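Local atomic coordinates of member of DUF4221 family (Bacteroides vulgatus, PDB entry 3S9J), a protein that is of unknown function but folds as a six-bladed beta-propeller of the DUF4221 family and carries bound sodium ions in the crystal. Residues Val8-Lys14 and Cys359-Ala365. Residues are numbered along the deposited sequence; the frame is centred on the assembly and turned at random. Where two conformers were deposited one is given.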
loop_
_atom_site.group_PDB
_atom_site.type_symbol
_atom_site.label_atom_id
_atom_site.label_comp_id
_atom_site.label_asym_id
_atom_site.label_seq_id
_atom_site.Cartn_x
_atom_site.Cartn_y
_atom_site.Cartn_z
ATOM N N VAL A 8 -24.079 -6.527 2.113
ATOM C CA VAL A 8 -23.800 -5.266 1.444
ATOM C C VAL A 8 -23.103 -5.428 0.099
ATOM O O VAL A 8 -22.589 -6.503 -0.246
ATOM C CB VAL A 8 -22.979 -4.281 2.345
ATOM C CG1 VAL A 8 -23.701 -4.023 3.665
ATOM C CG2 VAL A 8 -21.547 -4.784 2.577
ATOM N N GLU A 9 -23.137 -4.345 -0.665
ATOM C CA GLU A 9 -22.387 -4.229 -1.898
ATOM C C GLU A 9 -21.855 -2.806 -2.074
ATOM O O GLU A 9 -22.354 -1.854 -1.477
ATOM C CB GLU A 9 -23.270 -4.586 -3.094
ATOM C CG GLU A 9 -24.437 -3.652 -3.342
ATOM C CD GLU A 9 -25.294 -4.077 -4.534
ATOM O OE1 GLU A 9 -24.769 -4.719 -5.468
ATOM O OE2 GLU A 9 -26.495 -3.754 -4.532
ATOM N N LEU A 10 -20.865 -2.667 -2.940
ATOM C CA LEU A 10 -20.276 -1.371 -3.251
ATOM C C LEU A 10 -20.879 -0.807 -4.540
ATOM O O LEU A 10 -20.904 -1.498 -5.573
ATOM C CB LEU A 10 -18.768 -1.508 -3.417
ATOM C CG LEU A 10 -17.973 -1.730 -2.137
ATOM C CD1 LEU A 10 -16.547 -2.155 -2.454
ATOM C CD2 LEU A 10 -17.982 -0.458 -1.287
ATOM N N VAL A 11 -21.323 0.448 -4.479
ATOM C CA VAL A 11 -22.020 1.082 -5.583
ATOM C C VAL A 11 -21.412 2.441 -5.907
ATOM O O VAL A 11 -21.217 3.267 -5.008
ATOM C CB VAL A 11 -23.536 1.235 -5.248
ATOM C CG1 VAL A 11 -24.295 1.953 -6.391
ATOM C CG2 VAL A 11 -24.144 -0.132 -4.970
ATOM N N ALA A 12 -21.105 2.662 -7.184
ATOM C CA ALA A 12 -20.513 3.927 -7.637
ATOM C C ALA A 12 -21.463 5.091 -7.391
ATOM O O ALA A 12 -22.656 5.035 -7.744
ATOM C CB ALA A 12 -20.142 3.836 -9.150
ATOM N N GLU A 13 -20.950 6.152 -6.794
ATOM C CA GLU A 13 -21.750 7.330 -6.519
ATOM C C GLU A 13 -21.429 8.680 -7.179
ATOM O O GLU A 13 -22.316 9.262 -7.830
ATOM C CB GLU A 13 -21.732 7.566 -5.010
ATOM C CG GLU A 13 -22.495 8.789 -4.478
ATOM C CD GLU A 13 -23.900 8.487 -4.024
ATOM O OE1 GLU A 13 -24.358 7.320 -4.141
ATOM O OE2 GLU A 13 -24.542 9.438 -3.531
ATOM N N LYS A 14 -20.288 9.283 -6.847
ATOM C CA LYS A 14 -19.798 10.409 -7.622
ATOM C C LYS A 14 -18.359 10.182 -8.073
ATOM O O LYS A 14 -17.736 9.199 -7.682
ATOM C CB LYS A 14 -19.923 11.704 -6.804
ATOM C CG LYS A 14 -19.358 11.664 -5.364
ATOM C CD LYS A 14 -20.410 11.337 -4.279
ATOM C CE LYS A 14 -19.997 11.842 -2.869
ATOM N NZ LYS A 14 -21.136 11.842 -1.858
ATOM N N CYS A 359 -16.058 7.254 -6.428
ATOM C CA CYS A 359 -16.387 6.981 -5.043
ATOM C C CYS A 359 -17.406 5.858 -4.973
ATOM O O CYS A 359 -18.451 5.934 -5.621
ATOM C CB CYS A 359 -16.990 8.230 -4.397
ATOM S SG CYS A 359 -17.356 8.025 -2.650
ATOM N N PHE A 360 -17.085 4.827 -4.209
ATOM C CA PHE A 360 -17.975 3.698 -3.973
ATOM C C PHE A 360 -18.518 3.719 -2.569
ATOM O O PHE A 360 -17.757 3.760 -1.610
ATOM C CB PHE A 360 -17.253 2.381 -4.233
ATOM C CG PHE A 360 -16.940 2.185 -5.670
ATOM C CD1 PHE A 360 -17.866 1.581 -6.514
ATOM C CD2 PHE A 360 -15.767 2.691 -6.205
ATOM C CE1 PHE A 360 -17.607 1.441 -7.871
ATOM C CE2 PHE A 360 -15.497 2.575 -7.543
ATOM C CZ PHE A 360 -16.428 1.951 -8.401
ATOM N N LYS A 361 -19.850 3.684 -2.473
ATOM C CA LYS A 361 -20.560 3.634 -1.189
ATOM C C LYS A 361 -21.071 2.244 -0.910
ATOM O O LYS A 361 -21.304 1.464 -1.829
ATOM C CB LYS A 361 -21.713 4.641 -1.188
ATOM C CG LYS A 361 -21.179 6.085 -1.349
ATOM C CD LYS A 361 -22.171 7.153 -0.970
ATOM C CE LYS A 361 -21.473 8.520 -0.796
ATOM N NZ LYS A 361 -21.277 8.884 0.657
ATOM N N ILE A 362 -21.250 1.943 0.373
ATOM C CA ILE A 362 -21.744 0.648 0.824
ATOM C C ILE A 362 -23.256 0.724 0.827
ATOM O O ILE A 362 -23.815 1.594 1.479
ATOM C CB ILE A 362 -21.264 0.356 2.251
ATOM C CG1 ILE A 362 -19.735 0.311 2.299
ATOM C CG2 ILE A 362 -21.868 -0.939 2.781
ATOM C CD1 ILE A 362 -19.177 0.267 3.687
ATOM N N LYS A 363 -23.910 -0.155 0.080
ATOM C CA LYS A 363 -25.390 -0.219 0.050
ATOM C C LYS A 363 -25.874 -1.627 0.408
ATOM O O LYS A 363 -25.212 -2.612 0.085
ATOM C CB LYS A 363 -25.907 0.145 -1.342
ATOM C CG LYS A 363 -25.507 1.540 -1.870
ATOM C CD LYS A 363 -26.054 2.699 -1.022
ATOM C CE LYS A 363 -25.815 4.057 -1.706
ATOM N NZ LYS A 363 -25.832 5.210 -0.742
ATOM N N ASN A 364 -27.039 -1.739 1.049
ATOM C CA ASN A 364 -27.631 -3.059 1.309
ATOM C C ASN A 364 -27.888 -3.760 -0.027
ATOM O O ASN A 364 -28.391 -3.130 -0.954
ATOM C CB ASN A 364 -28.937 -2.936 2.104
ATOM C CG ASN A 364 -28.711 -2.555 3.570
ATOM O OD1 ASN A 364 -27.593 -2.236 3.998
ATOM N ND2 ASN A 364 -29.787 -2.592 4.347
ATOM N N ALA A 365 -27.513 -5.038 -0.132
ATOM C CA ALA A 365 -27.650 -5.808 -1.383
ATOM C C ALA A 365 -29.058 -6.388 -1.579
ATOM O O ALA A 365 -29.954 -6.144 -0.768
ATOM C CB ALA A 365 -26.618 -6.930 -1.428
#
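F360 and A12 form a non-hydrogen-bonded antiparallel pair and illustrate how a beta-propeller closes its ring: N-terminal strand 8-19 is the outer edge of a blade whose other three strands come from the C-terminal end, the Velcro closure. Starting from F360 CB, 4.2 Å from L10 CD2, the side chain runs with CG anti to its own carbonyl carbon (chi1 -69°), which turns the ring toward A12, beside the backbone of L10-A12. F360 CD1 comes 3.5 Å from A12 N, and CE1 next to it meets A12 CB at 3.7 Å; F321 adds an edge-to-face partner. Farther along the same face, I362 divides its branches: CG1 goes to L10, while CG2 abuts V8 CB at 3.5 Å. L10 also rests on V306 and V308 of strand 304-309 in the neighbouring blade. On the other face, K361 passes along E13, and its NZ shares the E336 carboxylate with K14 NZ, in one of K14's two conformers. Backbone bonds join E9 with K363 and V11 with K361 in both directions; K363 N to E9 O (2.8 Å) is nearly straight, at 176°. E13 N bonds to C359 O and C359 N to K14 O, so two residues face one, a beta bulge. Ladder bonds thus hold the seam, L10, F360 and I362 pack against the next blade, and behind K361 one carboxylate balances two lysines.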